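PDB 4A9V: PHOX from Pseudomonas fluorescens, which hydrolyses phosphate monoesters as an alkaline phosphatase, using a complex iron-calcium cofactor carried by a beta-propeller fold. Local coordinates for residues Arg488-Thr493 and Met511-Pro516; Pro471-Asn476 and Gly519-Phe524; Trp388-Pro393 and Leu481-Ala486; Leu448-Gly453 and Ser466-Pro471; Ile24-Gly29 and Arg523-Pro528. One frame throughout, in Å; residues are numbered along the deposited sequence. Where two conformers were deposited one is given.

Overall arrangement
Four contacts use one antiparallel sheet of the propeller, strands 478-483, 489-493, 510-514 and 521-526. Interaction 1, buried, pairs the middle strands by backbone bonds, with apolar side chains on both faces. Interaction 3, partly buried, packs strand 478-483 on strand 386-391 of another sheet without hydrogen bonds. Interactions 2, 4 and 5 are also largely buried, but their centres lie farther from the chain's centre (22 to 23 Å, against 14 to 16 Å). On the outer strand 521-526, sharing Arg-523 and Phe-524, interaction 2 uses a strand guanidinium reaching loop carbonyls and a loop amide reaching a strand carbonyl, interaction 5 a beta bridge and apolar contacts. Interaction 4, also polar, ties strand 443-451 to the loop entering interaction 2.

Interaction 1. Residues Arg488-Thr493 and Met511-Pro516; sequences RLWILT and MLCADP
Strands 489-493 and 510-514 run antiparallel, and their facing backbone groups satisfy one another in two reciprocal pairs. Leu-489 N gives to Ala-514 O at 3.1 Å, and Ala-514 N returns a bond to Leu-489 O at 2.8 Å. Leu-512 N likewise gives to Ile-491 O at 2.8 Å, and Ile-491 N lies 2.9 Å from Leu-512 O in a nearly straight bond of 171°, although the N-H comes from above that carbonyl's plane. In the non-hydrogen-bonded pair between them, Cys-513 has SG anti to its backbone N, which sets the sulfur over the centre of the six-membered ring of Trp-490, 3.7 Å from the centroid. The small, polarisable thiol suits this place: it fits closely over an indole face and still touches Arg-488 CB, 3.6 Å from SG. The polar ends find partners outside the pair: Asp-484 OD2 accepts a hydrogen bond from Trp-490 NE1 and forms a salt bridge with Arg-488 NE, Leu-10 O takes Arg-488 NH1, and Thr-493 OG1 is hydrogen-bonded to Asn-509 OD1 and Gln-510 N. Met-511 lies alongside Leu-492, with SD 3.8 Å from CD1. On the other face Ile-491 CD1 meets Ala-514 CB. The pair forms the middle of its propeller sheet: strand 478-483 flanks 489-493, strand 521-526 flanks 510-514, and Leu-545 of strand 544-550 packs against Trp-490 and Met-511.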
# COMPACT_ATOMS: atom_id res chain seq x y z
N ARG A 488 -6.59 16.84 -8.64
CA ARG A 488 -5.35 16.35 -9.23
C ARG A 488 -5.11 14.91 -8.79
O ARG A 488 -5.26 14.59 -7.62
CB ARG A 488 -4.16 17.21 -8.80
CG ARG A 488 -4.04 18.54 -9.53
CD ARG A 488 -2.97 19.44 -8.92
NE ARG A 488 -3.44 20.09 -7.70
CZ ARG A 488 -4.08 21.25 -7.65
NH1 ARG A 488 -4.32 21.93 -8.77
NH2 ARG A 488 -4.49 21.73 -6.49
N LEU A 489 -4.67 14.08 -9.73
CA LEU A 489 -4.26 12.71 -9.45
C LEU A 489 -2.75 12.63 -9.39
O LEU A 489 -2.06 12.82 -10.39
CB LEU A 489 -4.78 11.78 -10.55
CG LEU A 489 -4.38 10.31 -10.38
CD1 LEU A 489 -4.96 9.71 -9.11
CD2 LEU A 489 -4.83 9.51 -11.60
N TRP A 490 -2.24 12.26 -8.23
CA TRP A 490 -0.81 12.13 -7.98
C TRP A 490 -0.42 10.68 -8.12
O TRP A 490 -1.11 9.79 -7.62
CB TRP A 490 -0.49 12.66 -6.59
CG TRP A 490 -0.83 14.11 -6.42
CD1 TRP A 490 -2.05 14.66 -6.05
CD2 TRP A 490 0.04 15.25 -6.69
NE1 TRP A 490 -1.98 16.02 -6.04
CE2 TRP A 490 -0.75 16.44 -6.41
CE3 TRP A 490 1.35 15.38 -7.10
CZ2 TRP A 490 -0.22 17.71 -6.53
CZ3 TRP A 490 1.87 16.67 -7.24
CH2 TRP A 490 1.11 17.80 -6.93
N ILE A 491 0.64 10.43 -8.90
CA ILE A 491 1.08 9.10 -9.30
C ILE A 491 2.51 8.89 -8.80
O ILE A 491 3.38 9.71 -9.07
CB ILE A 491 1.10 8.96 -10.84
CG1 ILE A 491 -0.29 9.19 -11.43
CG2 ILE A 491 1.65 7.61 -11.24
CD1 ILE A 491 -0.29 9.45 -12.93
N LEU A 492 2.72 7.83 -8.01
CA LEU A 492 4.00 7.58 -7.37
C LEU A 492 4.58 6.31 -7.97
O LEU A 492 3.83 5.37 -8.24
CB LEU A 492 3.79 7.42 -5.86
CG LEU A 492 3.39 8.68 -5.08
CD1 LEU A 492 2.00 9.21 -5.40
CD2 LEU A 492 3.50 8.41 -3.59
N THR A 493 5.89 6.24 -8.17
CA THR A 493 6.47 5.09 -8.85
C THR A 493 7.38 4.22 -7.99
O THR A 493 8.09 4.69 -7.10
CB THR A 493 7.19 5.45 -10.17
OG1 THR A 493 8.48 6.04 -9.92
CG2 THR A 493 6.38 6.39 -11.00
N MET A 511 7.41 11.11 -8.65
CA MET A 511 6.00 11.39 -8.50
C MET A 511 5.57 12.31 -9.63
O MET A 511 6.27 13.28 -9.96
CB MET A 511 5.71 12.03 -7.14
CG MET A 511 4.23 12.32 -6.88
SD MET A 511 3.82 12.58 -5.15
CE MET A 511 4.70 14.10 -4.83
N LEU A 512 4.41 12.01 -10.20
CA LEU A 512 3.84 12.78 -11.29
C LEU A 512 2.44 13.24 -10.91
O LEU A 512 1.88 12.80 -9.90
CB LEU A 512 3.80 11.95 -12.58
CG LEU A 512 5.13 11.29 -12.97
CD1 LEU A 512 5.18 9.82 -12.56
CD2 LEU A 512 5.42 11.44 -14.46
N CYS A 513 1.91 14.17 -11.68
CA CYS A 513 0.58 14.69 -11.45
C CYS A 513 -0.19 14.66 -12.76
O CYS A 513 0.35 15.02 -13.81
CB CYS A 513 0.66 16.13 -10.93
SG CYS A 513 -0.88 16.75 -10.22
N ALA A 514 -1.45 14.26 -12.69
CA ALA A 514 -2.27 14.05 -13.88
C ALA A 514 -3.60 14.78 -13.76
O ALA A 514 -4.18 14.90 -12.67
CB ALA A 514 -2.50 12.57 -14.11
N ASP A 515 -4.12 15.17 -14.92
CA ASP A 515 -5.46 15.72 -15.07
C ASP A 515 -6.40 14.62 -15.56
O ASP A 515 -6.24 14.13 -16.68
CB ASP A 515 -5.40 16.87 -16.09
CG ASP A 515 -6.72 17.59 -16.25
OD1 ASP A 515 -7.77 16.94 -16.22
OD2 ASP A 515 -6.69 18.83 -16.41
N PRO A 516 -7.33 14.17 -14.71
CA PRO A 516 -8.19 13.06 -15.09
C PRO A 516 -8.99 13.29 -16.37
O PRO A 516 -9.25 12.34 -17.12
CB PRO A 516 -9.12 12.91 -13.89
CG PRO A 516 -8.28 13.36 -12.74
CD PRO A 516 -7.49 14.51 -13.28

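Interaction 2. Residues Pro471-Asn476 and Gly519-Phe524; sequences PQNMFN and GEIRRF
Charge-assisted hydrogen bonds come first here. Arg-523 leaves the strand extended, with CG anti to the backbone N, then bends at chi3 (-64°) so that its guanidinium reaches the carbonyls of loop 471-476. NH1 gives to Gln-472 O at 2.7 Å, while NH2 gives to Met-474 O at 2.8 Å, an oxygen lying at the edge of the guanidinium in its plane. A weak bond from NH2 also goes to Gln-472 O. Arginine suits the place because one planar group can serve several carbonyls of a loop with no regular structure; NH1 also reaches Ile-16 O, and NE is held by Gln-510 OE1.

The loop leads into strand 478-483, the first strand of a sheet that closes with 521-526, so the contact joins the entrance of this propeller sheet to its outermost strand.

A hydrogen bond from a side-chain amide follows. Asn-473, with CG in the crowded position between N and the carbonyl carbon (chi1 75°), sends ND2 to Ile-521 O at 3.0 Å in a nearly straight line of 169°. Its OD1 accepts from Thr-470 N, and ND2 gives also to Asn-468 O, so both ends of the amide are used.

A water bridges the same segments, accepting from Arg-523 NH2 and donating to Pro-471 O.

Apolar packing is slight: Phe-475 CE1 lies 4.3 Å from Ile-521 CG2, and Leu-512 touches both side chains.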
# COMPACT_ATOMS: atom_id res chain seq x y z
N PRO A 471 8.49 11.35 -24.43
CA PRO A 471 9.86 11.20 -23.96
C PRO A 471 10.20 12.11 -22.78
O PRO A 471 11.11 11.79 -22.01
CB PRO A 471 10.68 11.55 -25.20
CG PRO A 471 9.81 11.09 -26.32
CD PRO A 471 8.42 11.48 -25.89
N GLN A 472 9.47 13.21 -22.63
CA GLN A 472 9.73 14.11 -21.51
C GLN A 472 9.20 13.57 -20.18
O GLN A 472 9.90 13.69 -19.17
CB GLN A 472 9.17 15.50 -21.78
CG GLN A 472 9.70 16.55 -20.80
CD GLN A 472 9.10 16.44 -19.41
OE1 GLN A 472 7.94 16.05 -19.24
NE2 GLN A 472 9.85 16.88 -18.40
N ASN A 473 8.00 12.99 -20.16
CA ASN A 473 7.32 12.68 -18.90
C ASN A 473 7.33 11.21 -18.51
O ASN A 473 6.73 10.83 -17.50
CB ASN A 473 5.87 13.20 -18.91
CG ASN A 473 4.95 12.35 -19.77
OD1 ASN A 473 5.37 11.38 -20.38
ND2 ASN A 473 3.69 12.76 -19.86
N MET A 474 8.04 10.38 -19.26
CA MET A 474 7.87 8.94 -19.13
C MET A 474 8.38 8.40 -17.80
O MET A 474 9.35 8.90 -17.21
CB MET A 474 8.53 8.22 -20.30
CG MET A 474 9.99 8.54 -20.48
SD MET A 474 10.67 7.61 -21.87
CE MET A 474 12.37 8.14 -21.78
N PHE A 475 7.75 7.31 -17.38
CA PHE A 475 8.00 6.67 -16.09
C PHE A 475 7.65 5.19 -16.21
O PHE A 475 7.06 4.76 -17.20
CB PHE A 475 7.15 7.34 -15.00
CG PHE A 475 5.66 7.25 -15.25
CD1 PHE A 475 5.01 8.20 -16.03
CD2 PHE A 475 4.92 6.20 -14.73
CE1 PHE A 475 3.65 8.10 -16.27
CE2 PHE A 475 3.56 6.09 -14.99
CZ PHE A 475 2.93 7.04 -15.77
N ASN A 476 7.98 4.41 -15.19
CA ASN A 476 7.56 3.01 -15.19
C ASN A 476 7.09 2.57 -13.82
O ASN A 476 7.49 3.13 -12.79
CB ASN A 476 8.67 2.09 -15.72
CG ASN A 476 9.76 1.82 -14.71
OD1 ASN A 476 9.75 0.80 -14.02
ND2 ASN A 476 10.75 2.72 -14.64
N GLY A 519 -6.12 13.72 -19.47
CA GLY A 519 -5.10 12.69 -19.57
C GLY A 519 -3.67 13.20 -19.44
O GLY A 519 -2.75 12.39 -19.42
N GLU A 520 -3.49 14.52 -19.36
CA GLU A 520 -2.15 15.07 -19.31
C GLU A 520 -1.43 14.66 -18.02
O GLU A 520 -2.01 14.72 -16.93
CB GLU A 520 -2.18 16.60 -19.42
CG GLU A 520 -0.80 17.21 -19.52
CD GLU A 520 -0.79 18.72 -19.69
OE1 GLU A 520 -1.88 19.35 -19.68
OE2 GLU A 520 0.32 19.29 -19.75
N ILE A 521 -0.15 14.33 -18.14
CA ILE A 521 0.70 13.94 -17.02
C ILE A 521 1.98 14.77 -17.04
O ILE A 521 2.63 14.89 -18.08
CB ILE A 521 1.06 12.44 -17.11
CG1 ILE A 521 -0.21 11.59 -17.05
CG2 ILE A 521 2.01 12.06 -15.98
CD1 ILE A 521 -0.02 10.14 -17.47
N ARG A 522 2.33 15.34 -15.89
CA ARG A 522 3.58 16.08 -15.72
C ARG A 522 4.39 15.51 -14.56
O ARG A 522 3.83 15.20 -13.50
CB ARG A 522 3.30 17.57 -15.47
CG ARG A 522 2.60 18.25 -16.63
CD ARG A 522 2.43 19.74 -16.39
NE ARG A 522 1.62 20.31 -17.46
CZ ARG A 522 1.36 21.59 -17.60
NH1 ARG A 522 1.84 22.47 -16.75
NH2 ARG A 522 0.56 21.98 -18.58
N ARG A 523 5.70 15.40 -14.73
CA ARG A 523 6.57 14.95 -13.65
C ARG A 523 6.77 16.07 -12.63
O ARG A 523 7.07 17.21 -13.00
CB ARG A 523 7.93 14.50 -14.20
CG ARG A 523 8.78 13.79 -13.17
CD ARG A 523 10.13 13.35 -13.72
NE ARG A 523 10.00 12.36 -14.79
CZ ARG A 523 10.20 12.61 -16.08
NH1 ARG A 523 10.54 13.82 -16.51
NH2 ARG A 523 10.14 11.62 -16.95
N PHE A 524 6.58 15.74 -11.36
CA PHE A 524 6.59 16.72 -10.27
C PHE A 524 7.82 16.59 -9.37
O PHE A 524 8.36 17.61 -8.94
CB PHE A 524 5.31 16.59 -9.44
CG PHE A 524 5.27 17.49 -8.24
CD1 PHE A 524 4.90 18.82 -8.36
CD2 PHE A 524 5.55 17.00 -6.98
CE1 PHE A 524 4.89 19.65 -7.26
CE2 PHE A 524 5.50 17.82 -5.87
CZ PHE A 524 5.15 19.14 -6.00
O HOH W 1 11.90 11.51 -19.28

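Interaction 3. Residues Trp388-Pro393 and Leu481-Ala486; sequences WIVVSP and LGFDKA
Leu-481 and Phe-483 bury more surface here than any other residue, and Val-390 touches both. The backbone of Leu-481 places its CB 3.8 Å from Val-390 CG1; with CG anti to the carbonyl carbon (chi1 -66°), the side chain then carries CD1 to within 3.6 Å of Trp-388 O. The Leu-481 backbone lies against the indole of Trp-388: Leu-481 N stands over one face, toward the rim, and Leu-481 O approaches Trp-388 CE3 at 3.2 Å. Branched and compact, Val-390 spreads its methyls to two partners, CG1 to Leu-481 and CG2 to Phe-483 CD2 at 3.6 Å.

The two strands run almost parallel, 12° apart, yet exchange no hydrogen bond. They are the edges of separate sheets, 386-391 bordering one and 478-483 the other, side by side as the inner strands of adjoining propeller blades are. Calcium ligands lie on both strands, Glu-387 just before Trp-388 on one and Asp-479 on the other, and the Trp-388 side chain comes about 4 Å from a bound calcium ion.

Phe-483 offers a ring face to Ser-392, whose CA sits 3.8 Å from the ring centroid in a CH-pi contact. Pro-393 brings CD obliquely to Phe-483 CB at 3.6 Å, its rigid ring crossing the aromatic side chain. An alanine in place of Phe-483 would remove the ring under Ser-392 and beside Val-390 CG2, and would probably loosen the packing of strand 478-483 on strand 386-391, though the CB contact with Pro-393 CD would remain. Tyr-399 meets the Phe-483 ring edge-to-face.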
# COMPACT_ATOMS: atom_id res chain seq x y z
N TRP A 388 -2.17 0.48 -5.72
CA TRP A 388 -3.09 1.39 -5.04
C TRP A 388 -4.33 1.69 -5.85
O TRP A 388 -4.29 1.83 -7.08
CB TRP A 388 -2.42 2.72 -4.72
CG TRP A 388 -1.35 2.64 -3.67
CD1 TRP A 388 -0.28 1.76 -3.59
CD2 TRP A 388 -1.08 3.65 -2.66
NE1 TRP A 388 0.59 2.14 -2.61
CE2 TRP A 388 0.19 3.30 -2.05
CE3 TRP A 388 -1.70 4.84 -2.29
CZ2 TRP A 388 0.78 4.10 -1.08
CZ3 TRP A 388 -1.08 5.64 -1.33
CH2 TRP A 388 0.13 5.28 -0.75
N ILE A 389 -5.42 1.92 -5.12
CA ILE A 389 -6.69 2.37 -5.68
C ILE A 389 -7.08 3.68 -5.01
O ILE A 389 -6.91 3.84 -3.79
CB ILE A 389 -7.79 1.30 -5.45
CG1 ILE A 389 -7.38 -0.00 -6.14
CG2 ILE A 389 -9.13 1.79 -5.97
CD1 ILE A 389 -8.27 -1.19 -5.81
N VAL A 390 -7.62 4.62 -5.79
CA VAL A 390 -8.17 5.85 -5.23
C VAL A 390 -9.50 6.17 -5.91
O VAL A 390 -9.76 5.73 -7.03
CB VAL A 390 -7.21 7.06 -5.40
CG1 VAL A 390 -5.97 6.88 -4.53
CG2 VAL A 390 -6.85 7.29 -6.86
N VAL A 391 -10.30 6.96 -5.22
CA VAL A 391 -11.62 7.36 -5.69
C VAL A 391 -11.62 8.89 -5.82
O VAL A 391 -11.32 9.60 -4.86
CB VAL A 391 -12.70 6.92 -4.68
CG1 VAL A 391 -14.07 7.38 -5.14
CG2 VAL A 391 -12.68 5.41 -4.49
N SER A 392 -11.95 9.41 -6.99
CA SER A 392 -11.97 10.86 -7.16
C SER A 392 -12.97 11.50 -6.21
O SER A 392 -14.14 11.13 -6.22
CB SER A 392 -12.36 11.23 -8.58
OG SER A 392 -12.64 12.61 -8.66
N PRO A 393 -12.56 12.57 -5.51
CA PRO A 393 -13.52 13.30 -4.68
C PRO A 393 -14.45 14.19 -5.51
O PRO A 393 -15.44 14.70 -4.99
CB PRO A 393 -12.62 14.15 -3.79
CG PRO A 393 -11.38 14.35 -4.59
CD PRO A 393 -11.19 13.08 -5.37
N LEU A 481 -0.98 6.09 -5.50
CA LEU A 481 -1.86 7.11 -6.07
C LEU A 481 -2.44 7.94 -4.94
O LEU A 481 -2.68 7.42 -3.84
CB LEU A 481 -3.02 6.47 -6.83
CG LEU A 481 -2.72 5.67 -8.10
CD1 LEU A 481 -4.02 5.05 -8.60
CD2 LEU A 481 -2.08 6.54 -9.17
N GLY A 482 -2.76 9.19 -5.22
CA GLY A 482 -3.54 9.99 -4.29
C GLY A 482 -4.26 11.09 -5.04
O GLY A 482 -3.69 11.70 -5.92
N PHE A 483 -5.48 11.40 -4.63
CA PHE A 483 -6.16 12.62 -5.07
C PHE A 483 -5.97 13.71 -4.04
O PHE A 483 -5.99 13.44 -2.83
CB PHE A 483 -7.66 12.37 -5.27
CG PHE A 483 -8.01 11.91 -6.66
CD1 PHE A 483 -8.01 12.82 -7.71
CD2 PHE A 483 -8.38 10.60 -6.91
CE1 PHE A 483 -8.34 12.42 -8.98
CE2 PHE A 483 -8.70 10.19 -8.19
CZ PHE A 483 -8.71 11.11 -9.22
N ASP A 484 -5.90 14.95 -4.50
CA ASP A 484 -6.12 16.08 -3.62
C ASP A 484 -7.53 16.64 -3.83
O ASP A 484 -8.29 16.16 -4.67
CB ASP A 484 -5.04 17.16 -3.80
CG ASP A 484 -4.97 17.72 -5.21
OD1 ASP A 484 -6.01 17.76 -5.89
OD2 ASP A 484 -3.88 18.22 -5.57
N LYS A 485 -7.90 17.61 -3.00
CA LYS A 485 -9.27 18.10 -2.99
C LYS A 485 -9.65 18.75 -4.31
O LYS A 485 -10.81 18.72 -4.71
CB LYS A 485 -9.47 19.10 -1.84
CG LYS A 485 -9.46 18.46 -0.47
CD LYS A 485 -9.61 19.51 0.62
CE LYS A 485 -9.57 18.88 2.01
NZ LYS A 485 -9.69 19.90 3.08
N ALA A 486 -8.67 19.32 -5.00
CA ALA A 486 -8.92 19.96 -6.29
C ALA A 486 -9.19 18.95 -7.40
O ALA A 486 -9.68 19.32 -8.46
CB ALA A 486 -7.74 20.84 -6.67

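Interaction 4. Residues Leu448-Gly453 and Ser466-Pro471; sequences LFVVAG and SSNITP
Strand 443-451, which carries a classic beta bulge where Phe-449 and Val-450 both face Ile-429, lies beside a type I beta turn running from Ser-466 to Ile-469. The side chain of Asn-468 makes much of the link. Its CB points toward the strand, and CG lies in the crowded position between N and the carbonyl carbon (chi1 51°), 3.8 Å from Val-450 CG2. Beyond CG the amide divides its work. OD1 accepts from Ser-466 OG at 2.7 Å, while ND2 gives to Phe-449 O at 3.1 Å and also to Gly-519 O. Both amide tips pack on Val-450 CG2 as well, OD1 at 3.6 Å and ND2 at 3.7 Å. Asparagine suits the turn because a short amide can accept and donate at once.

Ser-466 answers with its own hydroxyl. OG donates to that amide oxygen and accepts from Val-451 N at 2.9 Å, a nearly straight bond of 174°. Ser-466 N returns a bond to Val-451 O, on a lone pair of that carbonyl, so backbone and hydroxyl together replace a regular beta pairing. Ile-469 lays CG1 against the carbonyl Val-451 O, and its CD1 ends in apolar contact 3.6 Å from Val-450 CG2.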
# COMPACT_ATOMS: atom_id res chain seq x y z
N LEU A 448 -8.34 2.32 -19.80
CA LEU A 448 -6.96 2.53 -19.36
C LEU A 448 -6.61 4.01 -19.47
O LEU A 448 -6.39 4.56 -20.55
CB LEU A 448 -5.97 1.67 -20.13
CG LEU A 448 -6.04 0.17 -19.83
CD1 LEU A 448 -4.91 -0.57 -20.53
CD2 LEU A 448 -6.03 -0.14 -18.34
N PHE A 449 -6.55 4.66 -18.31
CA PHE A 449 -6.23 6.07 -18.21
C PHE A 449 -4.83 6.38 -18.75
O PHE A 449 -4.63 7.41 -19.39
CB PHE A 449 -6.34 6.52 -16.74
CG PHE A 449 -5.96 7.95 -16.51
CD1 PHE A 449 -6.74 8.97 -17.00
CD2 PHE A 449 -4.76 8.27 -15.89
CE1 PHE A 449 -6.35 10.29 -16.89
CE2 PHE A 449 -4.39 9.59 -15.72
CZ PHE A 449 -5.17 10.60 -16.25
N VAL A 450 -3.87 5.50 -18.51
CA VAL A 450 -2.57 5.61 -19.15
C VAL A 450 -1.97 4.22 -19.28
O VAL A 450 -2.23 3.34 -18.46
CB VAL A 450 -1.62 6.57 -18.37
CG1 VAL A 450 -1.23 5.98 -17.03
CG2 VAL A 450 -0.39 6.89 -19.20
N VAL A 451 -1.21 4.01 -20.35
CA VAL A 451 -0.38 2.84 -20.51
C VAL A 451 1.07 3.30 -20.52
O VAL A 451 1.48 4.04 -21.42
CB VAL A 451 -0.70 2.07 -21.81
CG1 VAL A 451 0.13 0.80 -21.88
CG2 VAL A 451 -2.19 1.75 -21.88
N ALA A 452 1.80 3.03 -19.44
CA ALA A 452 3.17 3.51 -19.34
C ALA A 452 4.03 2.85 -20.40
O ALA A 452 3.76 1.73 -20.84
CB ALA A 452 3.72 3.26 -17.95
N GLY A 453 5.08 3.54 -20.81
CA GLY A 453 6.00 3.01 -21.79
C GLY A 453 7.19 3.92 -21.99
O GLY A 453 7.33 4.93 -21.31
N SER A 466 0.92 4.77 -24.18
CA SER A 466 -0.17 5.53 -24.76
C SER A 466 0.24 6.97 -25.02
O SER A 466 1.32 7.42 -24.62
CB SER A 466 -1.40 5.47 -23.84
OG SER A 466 -1.08 5.88 -22.51
N SER A 467 -0.62 7.69 -25.72
CA SER A 467 -0.21 8.95 -26.31
C SER A 467 0.03 10.06 -25.28
O SER A 467 0.61 11.09 -25.61
CB SER A 467 -1.25 9.41 -27.32
OG SER A 467 -2.51 9.56 -26.69
N ASN A 468 -0.51 9.89 -24.07
CA ASN A 468 -0.23 10.82 -22.98
C ASN A 468 1.11 10.57 -22.28
O ASN A 468 1.51 11.35 -21.40
CB ASN A 468 -1.40 10.91 -21.98
CG ASN A 468 -1.91 9.56 -21.48
OD1 ASN A 468 -1.75 8.51 -22.10
ND2 ASN A 468 -2.66 9.62 -20.37
N ILE A 469 1.84 9.56 -22.74
CA ILE A 469 3.24 9.37 -22.39
C ILE A 469 4.12 9.95 -23.50
O ILE A 469 3.94 9.63 -24.67
CB ILE A 469 3.56 7.87 -22.22
CG1 ILE A 469 2.75 7.27 -21.07
CG2 ILE A 469 5.05 7.67 -21.99
CD1 ILE A 469 3.02 7.90 -19.71
N THR A 470 5.14 10.70 -23.09
CA THR A 470 6.08 11.31 -24.02
C THR A 470 7.50 11.03 -23.57
O THR A 470 7.73 10.68 -22.42
CB THR A 470 5.89 12.84 -24.07
OG1 THR A 470 6.35 13.41 -22.84
CG2 THR A 470 4.43 13.21 -24.30
N PRO A 471 8.49 11.35 -24.43
CA PRO A 471 9.86 11.20 -23.96
C PRO A 471 10.20 12.11 -22.78
O PRO A 471 11.11 11.79 -22.01
CB PRO A 471 10.68 11.55 -25.20
CG PRO A 471 9.81 11.09 -26.32
CD PRO A 471 8.42 11.48 -25.89

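Interaction 5. Residues Ile24-Gly29 and Arg523-Pro528; sequences ISLPKG and RFMVGP
Backbone hydrogen bonds join the loop 24-29 to strand 521-526 at a single antiparallel bridge. Ser-25 N gives to Val-526 O at 2.9 Å, and Val-526 N returns a bond to Ser-25 O at 3.0 Å, on a lone pair of that carbonyl. CA-H...O contacts reinforce the pair, the closer being Met-525 CA to Ser-25 O at 3.1 Å. A water beside Ser-25 OG reaches Val-526 O by a weak bond.

Next to the bridge the contact becomes CH-pi and carbon-to-oxygen packing. Pro-27 has no N-H to offer, and its CD lies 3.1 Å from Phe-524 O, a buried carbonyl with no hydrogen-bonding partner in the model. The same CD stands over one face of the Phe-524 ring, toward its rim, in a CH-pi contact, the two side chains crossing at about a right angle.

Apolar side chains complete the contact. Leu-26 CD2 serves two neighbours, Phe-524 CE2 at 3.7 Å and Met-525 CG at 3.8 Å. Flexible Met-525 also lies against Ile-24 CG2. An alanine in place of Phe-524 would probably leave Pro-27 and Leu-26 less well packed.

Phe-524 and Met-525 form a classic beta bulge opposite Met-511 of strand 510-514. The loop leads into strand 30-37, whose first residue, Tyr-30, meets the Phe-524 ring edge-to-face, and Met-525 packs on Val-547 and Ile-549 of strand 544-550 in that same neighbouring sheet.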
# COMPACT_ATOMS: atom_id res chain seq x y z
N ILE A 24 16.13 15.03 -3.50
CA ILE A 24 14.80 15.35 -4.00
C ILE A 24 14.89 16.48 -5.01
O ILE A 24 15.46 17.53 -4.73
CB ILE A 24 13.89 15.82 -2.84
CG1 ILE A 24 13.74 14.74 -1.76
CG2 ILE A 24 12.54 16.27 -3.37
CD1 ILE A 24 12.82 13.62 -2.15
N SER A 25 14.31 16.27 -6.18
CA SER A 25 14.17 17.31 -7.19
C SER A 25 12.70 17.69 -7.33
O SER A 25 11.85 16.80 -7.39
CB SER A 25 14.71 16.80 -8.54
OG SER A 25 16.05 16.37 -8.41
N LEU A 26 12.43 18.98 -7.46
CA LEU A 26 11.07 19.52 -7.50
C LEU A 26 11.00 20.61 -8.57
O LEU A 26 12.03 21.06 -9.05
CB LEU A 26 10.70 20.10 -6.14
CG LEU A 26 10.44 19.06 -5.05
CD1 LEU A 26 10.57 19.70 -3.68
CD2 LEU A 26 9.06 18.43 -5.21
N PRO A 27 9.80 21.13 -8.85
CA PRO A 27 9.71 22.26 -9.76
C PRO A 27 10.19 23.54 -9.09
O PRO A 27 10.30 23.61 -7.86
CB PRO A 27 8.21 22.34 -10.11
CG PRO A 27 7.61 21.06 -9.61
CD PRO A 27 8.46 20.68 -8.43
N LYS A 28 10.40 24.57 -9.89
CA LYS A 28 10.77 25.87 -9.37
C LYS A 28 9.71 26.35 -8.38
O LYS A 28 8.51 26.18 -8.60
CB LYS A 28 10.92 26.88 -10.51
CG LYS A 28 12.29 26.86 -11.17
CD LYS A 28 12.33 25.90 -12.35
CE LYS A 28 12.24 26.63 -13.69
NZ LYS A 28 10.86 26.57 -14.26
N GLY A 29 10.16 26.93 -7.27
CA GLY A 29 9.26 27.50 -6.28
C GLY A 29 8.78 26.52 -5.23
O GLY A 29 7.97 26.88 -4.38
N ARG A 523 5.70 15.40 -14.73
CA ARG A 523 6.57 14.95 -13.65
C ARG A 523 6.77 16.07 -12.63
O ARG A 523 7.07 17.21 -13.00
CB ARG A 523 7.93 14.50 -14.20
CG ARG A 523 8.78 13.79 -13.17
CD ARG A 523 10.13 13.35 -13.72
NE ARG A 523 10.00 12.36 -14.79
CZ ARG A 523 10.20 12.61 -16.08
NH1 ARG A 523 10.54 13.82 -16.51
NH2 ARG A 523 10.14 11.62 -16.95
N PHE A 524 6.58 15.74 -11.36
CA PHE A 524 6.59 16.72 -10.27
C PHE A 524 7.82 16.59 -9.37
O PHE A 524 8.36 17.61 -8.94
CB PHE A 524 5.31 16.59 -9.44
CG PHE A 524 5.27 17.49 -8.24
CD1 PHE A 524 4.90 18.82 -8.36
CD2 PHE A 524 5.55 17.00 -6.98
CE1 PHE A 524 4.89 19.65 -7.26
CE2 PHE A 524 5.50 17.82 -5.87
CZ PHE A 524 5.15 19.14 -6.00
N MET A 525 8.20 15.36 -9.01
CA MET A 525 9.29 15.13 -8.06
C MET A 525 10.09 13.92 -8.50
O MET A 525 9.54 12.94 -8.99
CB MET A 525 8.73 14.89 -6.65
CG MET A 525 9.79 14.76 -5.57
SD MET A 525 9.10 14.37 -3.95
CE MET A 525 8.87 12.61 -4.11
N VAL A 526 11.41 13.99 -8.29
CA VAL A 526 12.26 12.82 -8.40
C VAL A 526 12.95 12.58 -7.07
O VAL A 526 13.36 13.52 -6.39
CB VAL A 526 13.31 12.97 -9.52
CG1 VAL A 526 14.13 11.70 -9.63
CG2 VAL A 526 12.66 13.33 -10.85
N GLY A 527 12.97 11.32 -6.65
CA GLY A 527 13.57 10.93 -5.39
C GLY A 527 15.01 10.49 -5.52
O GLY A 527 15.58 10.46 -6.62
N PRO A 528 15.61 10.11 -4.38
CA PRO A 528 17.03 9.79 -4.31
C PRO A 528 17.35 8.36 -4.75
O PRO A 528 16.47 7.61 -5.21
CB PRO A 528 17.35 10.01 -2.83
CG PRO A 528 16.08 9.72 -2.12
CD PRO A 528 15.01 10.26 -3.04
O HOH W 2 16.46 13.80 -7.64